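PDB 3SZV: pyroglutatmate porin OpdO from Pseudomonas aeruginosa, which probably works as an outer-membrane porin, a beta-barrel channel of the OprD family that lets small carboxylate solutes, such as pyroglutamate, cross the outer membrane. Local coordinates for residues A207-G212 with T221-V226; S239-A244 with A262-R267; G276-S281 with P294-F299. All blocks are in the same frame, centred on the assembly; numbering follows the deposited sequence.

Contact 1. Residues A207-G212 with T221-V226; sequences ASLHQG and TFAGLV. With C8E ((hydroxyethyloxy)tri(ethyloxy)octane), chain I; C8E ((hydroxyethyloxy)tri(ethyloxy)octane), chain B; C8E ((hydroxyethyloxy)tri(ethyloxy)octane), chain H.
Residues A207-G212 and T221-V226 pair as the two antiparallel arms of a beta hairpin in the barrel wall, their axes 4.6 Å apart. Four backbone hydrogen bonds join them: S208 and G224 exchange one pair, H210 and F222 the other, with H210 N to F222 O at 2.9 Å. Alternating with these are the non-hydrogen-bonded pairs A207-L225, L209-A223 and Q211-T221, whose side chains share the face occupied by detergent. There L209 has CG anti to the backbone N (chi1 -177°), and its CD1 reaches T221 CG2 at 4.0 Å, the two side chains crossing at a slant. L225 CD1 meets A207 CB at 3.9 Å. One C8E chain runs past A207, L209 and Q211, its O18 lying 3.5 Å from A207 CB. S208, H210 and F222 occupy the other face. S208 CB comes to the edge of the F222 ring, 4.2 Å from CE2, while S208 OG and H210 NE2 both bond D198 OD1 on the preceding strand, so one carboxylate oxygen ties two alternate residues. A largely apolar face that binds detergent, backed by a face with polar groups, is characteristic of a transmembrane hairpin in an outer-membrane beta-barrel.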
loop_
_atom_site.group_PDB
_atom_site.type_symbol
_atom_site.label_atom_id
_atom_site.label_comp_id
_atom_site.label_asym_id
_atom_site.label_seq_id
_atom_site.Cartn_x
_atom_site.Cartn_y
_atom_site.Cartn_z
ATOM N N ALA A 207 -9.670 -15.456 -8.029
ATOM C CA ALA A 207 -8.378 -16.124 -7.966
ATOM C C ALA A 207 -7.331 -15.203 -8.559
ATOM O O ALA A 207 -7.572 -14.581 -9.596
ATOM C CB ALA A 207 -8.430 -17.421 -8.753
ATOM N N SER A 208 -6.167 -15.129 -7.924
ATOM C CA SER A 208 -5.113 -14.240 -8.394
ATOM C C SER A 208 -3.792 -14.973 -8.507
ATOM O O SER A 208 -3.469 -15.828 -7.679
ATOM C CB SER A 208 -4.956 -13.050 -7.447
ATOM O OG SER A 208 -6.134 -12.245 -7.458
ATOM N N LEU A 209 -3.036 -14.654 -9.553
ATOM C CA LEU A 209 -1.698 -15.204 -9.738
ATOM C C LEU A 209 -0.807 -14.094 -10.288
ATOM O O LEU A 209 -1.087 -13.541 -11.365
ATOM C CB LEU A 209 -1.749 -16.403 -10.695
ATOM C CG LEU A 209 -0.424 -17.120 -10.933
ATOM C CD1 LEU A 209 0.033 -17.825 -9.656
ATOM C CD2 LEU A 209 -0.573 -18.106 -12.068
ATOM N N HIS A 210 0.250 -13.760 -9.548
ATOM C CA HIS A 210 1.184 -12.692 -9.926
ATOM C C HIS A 210 2.602 -13.224 -9.866
ATOM O O HIS A 210 2.960 -13.948 -8.930
ATOM C CB HIS A 210 1.052 -11.497 -8.980
ATOM C CG HIS A 210 -0.239 -10.753 -9.142
ATOM N ND1 HIS A 210 -0.300 -9.447 -9.582
ATOM C CD2 HIS A 210 -1.522 -11.153 -8.967
ATOM C CE1 HIS A 210 -1.564 -9.066 -9.649
ATOM N NE2 HIS A 210 -2.323 -10.074 -9.271
ATOM N N GLN A 211 3.417 -12.863 -10.842
ATOM C CA GLN A 211 4.790 -13.338 -10.898
ATOM C C GLN A 211 5.706 -12.155 -11.156
ATOM O O GLN A 211 5.433 -11.329 -12.031
ATOM C CB GLN A 211 4.905 -14.356 -12.022
ATOM C CG GLN A 211 6.275 -14.962 -12.215
ATOM C CD GLN A 211 6.245 -16.104 -13.216
ATOM O OE1 GLN A 211 5.347 -16.950 -13.182
ATOM N NE2 GLN A 211 7.209 -16.122 -14.124
ATOM N N GLY A 212 6.796 -12.067 -10.408
ATOM C CA GLY A 212 7.630 -10.881 -10.463
ATOM C C GLY A 212 9.086 -11.157 -10.158
ATOM O O GLY A 212 9.453 -12.241 -9.707
ATOM N N THR A 221 6.564 -15.340 -6.653
ATOM C CA THR A 221 5.255 -15.620 -7.228
ATOM C C THR A 221 4.237 -15.660 -6.111
ATOM O O THR A 221 4.520 -16.195 -5.034
ATOM C CB THR A 221 5.264 -16.946 -7.983
ATOM O OG1 THR A 221 6.221 -16.852 -9.047
ATOM C CG2 THR A 221 3.873 -17.266 -8.570
ATOM N N PHE A 222 3.065 -15.083 -6.366
ATOM C CA PHE A 222 1.964 -14.992 -5.406
ATOM C C PHE A 222 0.718 -15.628 -6.000
ATOM O O PHE A 222 0.359 -15.366 -7.153
ATOM C CB PHE A 222 1.671 -13.515 -5.085
ATOM C CG PHE A 222 0.350 -13.276 -4.370
ATOM C CD1 PHE A 222 0.302 -13.210 -2.990
ATOM C CD2 PHE A 222 -0.838 -13.137 -5.083
ATOM C CE1 PHE A 222 -0.909 -13.000 -2.327
ATOM C CE2 PHE A 222 -2.048 -12.919 -4.433
ATOM C CZ PHE A 222 -2.080 -12.849 -3.052
ATOM N N ALA A 223 0.062 -16.475 -5.216
ATOM C CA ALA A 223 -1.264 -16.968 -5.570
ATOM C C ALA A 223 -2.219 -16.577 -4.462
ATOM O O ALA A 223 -1.871 -16.635 -3.285
ATOM C CB ALA A 223 -1.246 -18.485 -5.761
ATOM N N GLY A 224 -3.429 -16.181 -4.831
ATOM C CA GLY A 224 -4.412 -15.781 -3.845
ATOM C C GLY A 224 -5.808 -16.222 -4.229
ATOM O O GLY A 224 -6.119 -16.391 -5.406
ATOM N N LEU A 225 -6.645 -16.438 -3.221
ATOM C CA LEU A 225 -8.037 -16.786 -3.460
ATOM C C LEU A 225 -8.826 -15.983 -2.461
ATOM O O LEU A 225 -8.546 -16.040 -1.260
ATOM C CB LEU A 225 -8.250 -18.289 -3.221
ATOM C CG LEU A 225 -9.527 -18.923 -3.768
ATOM C CD1 LEU A 225 -9.642 -18.720 -5.277
ATOM C CD2 LEU A 225 -9.574 -20.413 -3.423
ATOM N N VAL A 226 -9.804 -15.212 -2.941
ATOM C CA VAL A 226 -10.595 -14.371 -2.064
ATOM C C VAL A 226 -12.070 -14.646 -2.323
ATOM O O VAL A 226 -12.554 -14.516 -3.453
ATOM C CB VAL A 226 -10.312 -12.874 -2.297
ATOM C CG1 VAL A 226 -11.182 -12.020 -1.407
ATOM C CG2 VAL A 226 -8.836 -12.573 -2.038
HETATM C C4 C8E I . 9.072 -16.851 -8.654
HETATM C C5 C8E I . 9.241 -16.529 -10.136
HETATM C C6 C8E I . 9.025 -15.038 -10.366
HETATM C C7 C8E I . 9.956 -14.481 -11.430
HETATM C C8 C8E I . 9.548 -14.866 -12.846
HETATM O O9 C8E I . 9.838 -13.792 -13.721
HETATM C C10 C8E I . 9.061 -12.640 -13.465
HETATM C C11 C8E I . 8.378 -12.312 -14.785
HETATM O O12 C8E I . 7.476 -11.236 -14.713
HETATM C C13 C8E I . 7.276 -10.711 -16.008
HETATM C C14 C8E I . 7.009 -9.211 -15.975
HETATM O O15 C8E I . 6.533 -8.814 -17.242
HETATM C C16 C8E I . 6.879 -7.492 -17.588
HETATM C C17 C8E I . 5.631 -6.611 -17.485
HETATM O O18 C8E I . 5.872 -5.313 -17.983
HETATM C C19 C8E I . 4.878 -4.877 -18.887
HETATM C C20 C8E I . 4.330 -3.525 -18.437
HETATM O O21 C8E I . 4.706 -2.526 -19.362
HETATM C C3 C8E B . 5.200 -13.388 -15.555
HETATM C C4 C8E B . 3.919 -13.871 -16.226
HETATM C C5 C8E B . 2.882 -14.300 -15.196
HETATM C C6 C8E B . 1.517 -14.482 -15.846
HETATM C C7 C8E B . 0.415 -13.953 -14.943
HETATM C C8 C8E B . -0.547 -15.053 -14.519
HETATM O O9 C8E B . -1.815 -14.790 -15.074
HETATM C C10 C8E B . -2.758 -15.783 -14.739
HETATM C C11 C8E B . -3.846 -15.098 -13.916
HETATM O O12 C8E B . -5.066 -15.802 -13.978
HETATM C C13 C8E B . -5.832 -15.605 -12.809
HETATM C C14 C8E B . -6.270 -16.941 -12.228
HETATM O O15 C8E B . -5.306 -17.329 -11.282
HETATM C C16 C8E B . -5.124 -18.722 -11.195
HETATM C C17 C8E B . -4.583 -19.004 -9.799
HETATM O O18 C8E B . -5.612 -19.405 -8.926
HETATM C C19 C8E B . -5.070 -19.972 -7.754
HETATM C C20 C8E B . -5.998 -19.758 -6.567
HETATM O O21 C8E B . -5.707 -20.744 -5.600
HETATM O O12 C8E H . 0.029 -24.089 3.714
HETATM C C13 C8E H . -0.013 -23.766 2.345
HETATM C C14 C8E H . -1.438 -23.434 1.903
HETATM O O15 C8E H . -1.370 -22.617 0.752
HETATM C C16 C8E H . -2.481 -21.765 0.575
HETATM C C17 C8E H . -3.089 -22.003 -0.803
HETATM O O18 C8E H . -4.078 -21.032 -1.080
HETATM C C19 C8E H . -3.536 -19.814 -1.539
HETATM C C20 C8E H . -3.989 -19.560 -2.978
HETATM O O21 C8E H . -4.514 -20.746 -3.528
#

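Contact 2. Residues S239-A244 with A262-R267. With C8E ((hydroxyethyloxy)tri(ethyloxy)octane), chain H.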
loop_
_atom_site.group_PDB
_atom_site.type_symbol
_atom_site.label_atom_id
_atom_site.label_comp_id
_atom_site.label_asym_id
_atom_site.label_seq_id
_atom_site.Cartn_x
_atom_site.Cartn_y
_atom_site.Cartn_z
ATOM N N SER A 239 -13.121 -14.128 3.005
ATOM C CA SER A 239 -12.050 -15.077 3.296
ATOM C C SER A 239 -10.941 -14.839 2.294
ATOM O O SER A 239 -11.170 -14.929 1.086
ATOM C CB SER A 239 -12.566 -16.509 3.156
ATOM O OG SER A 239 -13.618 -16.769 4.065
ATOM N N ASP A 240 -9.742 -14.543 2.791
ATOM C CA ASP A 240 -8.633 -14.067 1.960
ATOM C C ASP A 240 -7.427 -14.973 2.225
ATOM O O ASP A 240 -6.841 -14.933 3.305
ATOM C CB ASP A 240 -8.367 -12.590 2.328
ATOM C CG ASP A 240 -7.228 -11.939 1.540
ATOM O OD1 ASP A 240 -6.353 -12.633 0.990
ATOM O OD2 ASP A 240 -7.221 -10.684 1.518
ATOM N N LEU A 241 -7.099 -15.814 1.247
ATOM C CA LEU A 241 -5.992 -16.770 1.360
ATOM C C LEU A 241 -4.850 -16.359 0.443
ATOM O O LEU A 241 -5.071 -16.036 -0.728
ATOM C CB LEU A 241 -6.457 -18.175 0.967
ATOM C CG LEU A 241 -7.663 -18.709 1.725
ATOM C CD1 LEU A 241 -7.986 -20.119 1.230
ATOM C CD2 LEU A 241 -7.362 -18.703 3.217
ATOM N N ARG A 242 -3.626 -16.419 0.961
ATOM C CA ARG A 242 -2.451 -15.929 0.238
ATOM C C ARG A 242 -1.304 -16.900 0.350
ATOM O O ARG A 242 -1.043 -17.448 1.423
ATOM C CB ARG A 242 -1.991 -14.583 0.811
ATOM C CG ARG A 242 -3.077 -13.517 0.772
ATOM C CD ARG A 242 -2.575 -12.175 1.261
ATOM N NE ARG A 242 -3.717 -11.272 1.400
ATOM C CZ ARG A 242 -3.630 -10.028 1.854
ATOM N NH1 ARG A 242 -2.443 -9.527 2.163
ATOM N NH2 ARG A 242 -4.718 -9.284 1.979
ATOM N N PHE A 243 -0.587 -17.098 -0.742
ATOM C CA PHE A 243 0.628 -17.897 -0.671
ATOM C C PHE A 243 1.661 -17.356 -1.636
ATOM O O PHE A 243 1.376 -17.205 -2.824
ATOM C CB PHE A 243 0.359 -19.370 -0.988
ATOM C CG PHE A 243 1.547 -20.253 -0.724
ATOM C CD1 PHE A 243 1.795 -20.732 0.549
ATOM C CD2 PHE A 243 2.445 -20.559 -1.734
ATOM C CE1 PHE A 243 2.902 -21.531 0.806
ATOM C CE2 PHE A 243 3.554 -21.358 -1.482
ATOM C CZ PHE A 243 3.780 -21.836 -0.212
ATOM N N ALA A 244 2.858 -17.043 -1.142
ATOM C CA ALA A 244 3.911 -16.510 -1.999
ATOM C C ALA A 244 5.207 -17.240 -1.743
ATOM O O ALA A 244 5.557 -17.515 -0.589
ATOM C CB ALA A 244 4.116 -15.018 -1.761
ATOM N N ALA A 262 -3.874 -16.144 5.910
ATOM C CA ALA A 262 -5.323 -16.279 5.824
ATOM C C ALA A 262 -5.951 -15.196 6.687
ATOM O O ALA A 262 -5.571 -15.012 7.842
ATOM C CB ALA A 262 -5.757 -17.669 6.297
ATOM N N LEU A 263 -6.898 -14.458 6.118
ATOM C CA LEU A 263 -7.576 -13.401 6.854
ATOM C C LEU A 263 -9.061 -13.533 6.611
ATOM O O LEU A 263 -9.514 -13.526 5.476
ATOM C CB LEU A 263 -7.102 -12.023 6.398
ATOM C CG LEU A 263 -7.663 -10.823 7.155
ATOM C CD1 LEU A 263 -7.219 -10.824 8.604
ATOM C CD2 LEU A 263 -7.206 -9.539 6.481
ATOM N N PHE A 264 -9.795 -13.688 7.702
ATOM C CA PHE A 264 -11.236 -13.833 7.657
ATOM C C PHE A 264 -11.838 -12.590 8.292
ATOM O O PHE A 264 -11.581 -12.293 9.462
ATOM C CB PHE A 264 -11.643 -15.104 8.405
ATOM C CG PHE A 264 -11.073 -16.352 7.807
ATOM C CD1 PHE A 264 -11.694 -16.970 6.736
ATOM C CD2 PHE A 264 -9.894 -16.894 8.299
ATOM C CE1 PHE A 264 -11.157 -18.116 6.167
ATOM C CE2 PHE A 264 -9.351 -18.049 7.734
ATOM C CZ PHE A 264 -9.985 -18.651 6.669
ATOM N N SER A 265 -12.621 -11.856 7.501
ATOM C CA SER A 265 -13.180 -10.573 7.921
ATOM C C SER A 265 -14.701 -10.651 7.970
ATOM O O SER A 265 -15.362 -10.808 6.943
ATOM C CB SER A 265 -12.738 -9.474 6.949
ATOM O OG SER A 265 -11.319 -9.373 6.903
ATOM N N LEU A 266 -15.240 -10.551 9.181
ATOM C CA LEU A 266 -16.669 -10.669 9.418
ATOM C C LEU A 266 -17.240 -9.288 9.678
ATOM O O LEU A 266 -16.754 -8.553 10.536
ATOM C CB LEU A 266 -16.902 -11.567 10.633
ATOM C CG LEU A 266 -18.337 -11.859 11.072
ATOM C CD1 LEU A 266 -19.123 -12.524 9.947
ATOM C CD2 LEU A 266 -18.320 -12.738 12.314
ATOM N N ARG A 267 -18.271 -8.923 8.931
ATOM C CA ARG A 267 -18.968 -7.676 9.195
ATOM C C ARG A 267 -20.324 -8.007 9.797
ATOM O O ARG A 267 -21.050 -8.859 9.282
ATOM C CB ARG A 267 -19.117 -6.858 7.912
ATOM C CG ARG A 267 -19.808 -5.504 8.099
ATOM C CD ARG A 267 -18.990 -4.581 8.997
ATOM N NE ARG A 267 -19.462 -3.199 8.947
ATOM C CZ ARG A 267 -18.929 -2.198 9.641
ATOM N NH1 ARG A 267 -17.901 -2.417 10.453
ATOM N NH2 ARG A 267 -19.423 -0.973 9.523
HETATM O O12 C8E H . 0.029 -24.089 3.714
HETATM C C13 C8E H . -0.013 -23.766 2.345
HETATM C C14 C8E H . -1.438 -23.434 1.903
HETATM O O15 C8E H . -1.370 -22.617 0.752
HETATM C C16 C8E H . -2.481 -21.765 0.575
HETATM C C17 C8E H . -3.089 -22.003 -0.803
HETATM O O18 C8E H . -4.078 -21.032 -1.080
HETATM C C19 C8E H . -3.536 -19.814 -1.539
HETATM C C20 C8E H . -3.989 -19.560 -2.978
HETATM O O21 C8E H . -4.514 -20.746 -3.528
#
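Only three bridged pairs, S239-F264, D240-L263 and L241-A262, link the strands here, and the D240 carboxylate is paired with an arginine of its own strand rather than with the strand opposite. It is gripped side-on by R242, two residues on: NE bonds OD1 at 3.0 Å and NH2 bonds OD2 at 2.9 Å. Both oxygens lie nearly in the guanidinium plane, yet the nitrogens approach from 37° above the carboxylate plane, so the two flat groups are not coplanar. R242 NH1 has a probable hydrogen bond to Y295 O, and the guanidinium makes a cation-pi contact with the Y295 ring. Across the strands D240 contributes backbone, giving its N to L263 O and taking L263 N on its O at 2.9 Å; the first of these bonds is the more bent, at 140°. On the opposite face of the sheet, S239 OG lies at the edge of the F264 ring, 3.3 Å from CD1. L241 sends CD2 against A262 CB at 3.6 Å, and the same methyl reaches F264 CZ at 4.3 Å. Detergent touches this face too, near F243 and A262. The pairing belongs to the hairpin of strands 236-248 and 256-268: strand 218-230 flanks one edge through bonds of S239, L241 and F243, strand 271-281 adjoins the other, and the loop residue V297 packs on R242 and L263.

Contact 3. Residues G276-S281 with P294-F299; sequences GYQRIS and PYLVNF. With C8E ((hydroxyethyloxy)tri(ethyloxy)octane), chain G.
L296 and V297, on an irregular loop that follows strand 271-281, meet Q278 of that strand, and the contact runs onward from them to N298. Y295, just before, centres an inverse gamma turn, and its ring meets F222 and R242 of the neighbouring strands. L296 lays CB 3.2 Å from Q278 OE1, its side chain crossing that of Q278 at about a right angle. Its CD2 methyl also reaches I280 CD1, an apolar touch at 4.4 Å. V297 follows, with CG2 in the crowded position between the backbone N and the carbonyl carbon, and this methyl lies 3.6 Å from Y277 O. The Y277 ring itself has C16 of a C8E over the centre of one face, 3.4 Å above its plane. L296 to F299 form a type I beta turn, closed by F299 N to L296 O at 3.2 Å. An inward-folded loop set against the wall is a familiar feature of porins, in which such loops narrow the channel; the position of this one is consistent with that role. At N298 the turn is fastened to the strand: N298 N bonds Q278 OE1 at 3.0 Å with a nearly straight N-H (167°), though it comes from well above the plane of the amide carbonyl. Q278 has CG anti to the backbone N (chi1 -175°) and an extended chain beyond it, reaching toward the turn, while its NE2 bonds the carbonyls of D304 and F305. The N298 and Q278 side chains slide past each other in opposite directions, amide planes 32° apart, bringing N298 ND2 3.5 Å from Q278 CB. N298 OD1 bonds Q314 NE2 and its ND2 bonds S312 OG, so this buried amide is satisfied by strand 311-320.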
loop_
_atom_site.group_PDB
_atom_site.type_symbol
_atom_site.label_atom_id
_atom_site.label_comp_id
_atom_site.label_asym_id
_atom_site.label_seq_id
_atom_site.Cartn_x
_atom_site.Cartn_y
_atom_site.Cartn_z
ATOM N N GLY A 276 -6.737 -13.349 11.638
ATOM C CA GLY A 276 -5.701 -13.624 10.661
ATOM C C GLY A 276 -4.698 -14.644 11.167
ATOM O O GLY A 276 -4.444 -14.756 12.365
ATOM N N TYR A 277 -4.122 -15.382 10.233
ATOM C CA TYR A 277 -3.042 -16.313 10.536
ATOM C C TYR A 277 -1.982 -16.159 9.471
ATOM O O TYR A 277 -2.296 -16.049 8.285
ATOM C CB TYR A 277 -3.550 -17.755 10.541
ATOM C CG TYR A 277 -2.437 -18.766 10.738
ATOM C CD1 TYR A 277 -1.877 -18.959 11.985
ATOM C CD2 TYR A 277 -1.928 -19.479 9.669
ATOM C CE1 TYR A 277 -0.855 -19.875 12.168
ATOM C CE2 TYR A 277 -0.905 -20.386 9.838
ATOM C CZ TYR A 277 -0.375 -20.568 11.088
ATOM O OH TYR A 277 0.647 -21.482 11.267
ATOM N N GLN A 278 -0.718 -16.164 9.888
ATOM C CA GLN A 278 0.381 -16.006 8.951
ATOM C C GLN A 278 1.525 -16.926 9.324
ATOM O O GLN A 278 1.864 -17.057 10.497
ATOM C CB GLN A 278 0.835 -14.545 8.922
ATOM C CG GLN A 278 1.899 -14.207 7.913
ATOM C CD GLN A 278 1.978 -12.703 7.732
ATOM O OE1 GLN A 278 1.083 -12.091 7.126
ATOM N NE2 GLN A 278 3.013 -12.081 8.305
ATOM N N ARG A 279 2.118 -17.567 8.322
ATOM C CA ARG A 279 3.243 -18.467 8.558
ATOM C C ARG A 279 4.327 -18.206 7.542
ATOM O O ARG A 279 4.127 -18.372 6.336
ATOM C CB ARG A 279 2.809 -19.932 8.503
ATOM C CG ARG A 279 3.950 -20.914 8.797
ATOM C CD ARG A 279 4.589 -20.628 10.160
ATOM N N ILE A 280 5.481 -17.780 8.039
ATOM C CA ILE A 280 6.658 -17.569 7.219
ATOM C C ILE A 280 7.554 -18.793 7.360
ATOM O O ILE A 280 7.728 -19.305 8.467
ATOM C CB ILE A 280 7.445 -16.321 7.699
ATOM C CG1 ILE A 280 6.509 -15.117 7.930
ATOM C CG2 ILE A 280 8.556 -15.972 6.722
ATOM C CD1 ILE A 280 5.704 -14.654 6.688
ATOM N N SER A 281 8.125 -19.267 6.257
ATOM C CA SER A 281 9.051 -20.399 6.336
ATOM C C SER A 281 10.147 -20.316 5.288
ATOM O O SER A 281 10.103 -19.491 4.379
ATOM C CB SER A 281 8.299 -21.731 6.245
ATOM O OG SER A 281 7.679 -21.885 4.980
ATOM N N PRO A 294 4.469 -4.699 2.181
ATOM C CA PRO A 294 4.359 -6.122 1.843
ATOM C C PRO A 294 2.906 -6.563 1.878
ATOM O O PRO A 294 2.131 -6.071 2.710
ATOM C CB PRO A 294 5.163 -6.800 2.967
ATOM C CG PRO A 294 4.923 -5.902 4.177
ATOM C CD PRO A 294 4.874 -4.479 3.586
ATOM N N TYR A 295 2.540 -7.518 1.018
ATOM C CA TYR A 295 1.150 -7.961 0.942
ATOM C C TYR A 295 0.897 -9.116 1.912
ATOM O O TYR A 295 0.473 -10.212 1.519
ATOM C CB TYR A 295 0.808 -8.352 -0.496
ATOM C CG TYR A 295 -0.668 -8.346 -0.820
ATOM C CD1 TYR A 295 -1.424 -7.196 -0.667
ATOM C CD2 TYR A 295 -1.297 -9.475 -1.323
ATOM C CE1 TYR A 295 -2.781 -7.185 -0.990
ATOM C CE2 TYR A 295 -2.638 -9.476 -1.650
ATOM C CZ TYR A 295 -3.376 -8.333 -1.469
ATOM O OH TYR A 295 -4.721 -8.334 -1.791
ATOM N N LEU A 296 1.131 -8.827 3.188
ATOM C CA LEU A 296 1.010 -9.819 4.260
ATOM C C LEU A 296 -0.215 -9.516 5.092
ATOM O O LEU A 296 -0.457 -8.361 5.442
ATOM C CB LEU A 296 2.249 -9.797 5.152
ATOM C CG LEU A 296 3.535 -10.282 4.475
ATOM C CD1 LEU A 296 4.734 -9.968 5.367
ATOM C CD2 LEU A 296 3.471 -11.793 4.154
ATOM N N VAL A 297 -0.998 -10.540 5.403
ATOM C CA VAL A 297 -2.232 -10.303 6.150
ATOM C C VAL A 297 -1.981 -9.705 7.531
ATOM O O VAL A 297 -2.834 -8.979 8.048
ATOM C CB VAL A 297 -3.137 -11.572 6.271
ATOM C CG1 VAL A 297 -3.540 -12.121 4.880
ATOM C CG2 VAL A 297 -2.484 -12.657 7.159
ATOM N N ASN A 298 -0.832 -10.020 8.146
ATOM C CA ASN A 298 -0.539 -9.499 9.474
ATOM C C ASN A 298 0.448 -8.327 9.491
ATOM O O ASN A 298 1.031 -8.009 10.524
ATOM C CB ASN A 298 -0.072 -10.637 10.403
ATOM C CG ASN A 298 -1.209 -11.596 10.774
ATOM O OD1 ASN A 298 -2.394 -11.321 10.536
ATOM N ND2 ASN A 298 -0.848 -12.728 11.382
ATOM N N PHE A 299 0.605 -7.666 8.343
ATOM C CA PHE A 299 1.369 -6.421 8.265
ATOM C C PHE A 299 0.483 -5.294 8.780
ATOM O O PHE A 299 -0.595 -5.031 8.229
ATOM C CB PHE A 299 1.807 -6.160 6.814
ATOM C CG PHE A 299 2.202 -4.732 6.512
ATOM C CD1 PHE A 299 3.267 -4.126 7.161
ATOM C CD2 PHE A 299 1.540 -4.030 5.519
ATOM C CE1 PHE A 299 3.638 -2.807 6.847
ATOM C CE2 PHE A 299 1.909 -2.724 5.199
ATOM C CZ PHE A 299 2.957 -2.120 5.864
HETATM C C11 C8E G . -1.145 -23.741 15.992
HETATM O O12 C8E G . -1.731 -24.263 14.821
HETATM C C13 C8E G . -2.192 -23.216 13.998
HETATM C C14 C8E G . -1.916 -23.581 12.547
HETATM O O15 C8E G . -3.136 -23.703 11.858
HETATM C C16 C8E G . -3.370 -22.577 11.038
HETATM C C17 C8E G . -4.871 -22.329 10.978
HETATM O O18 C8E G . -5.133 -21.327 10.025
HETATM C C19 C8E G . -5.390 -21.859 8.747
HETATM C C20 C8E G . -6.405 -20.952 8.060
HETATM O O21 C8E G . -7.008 -21.621 6.979
#

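Followed from the N terminus, the three contacts come in series, and none nests within or crosses another. Contact 1 closes the short connection between strands 205-214 and 218-230, contact 2 the longer one between 236-248 and 256-268, and contact 3 folds the loop after 271-281 back onto that strand. The wall is continuous through them: A223 N lies 2.8 Å from F243 O, a probable hydrogen bond between contacts 1 and 2, and A262 O with Y277 N probably does the same between contacts 2 and 3. The loop of contact 3 also reaches back, through Y295, to the strands of contacts 1 and 2.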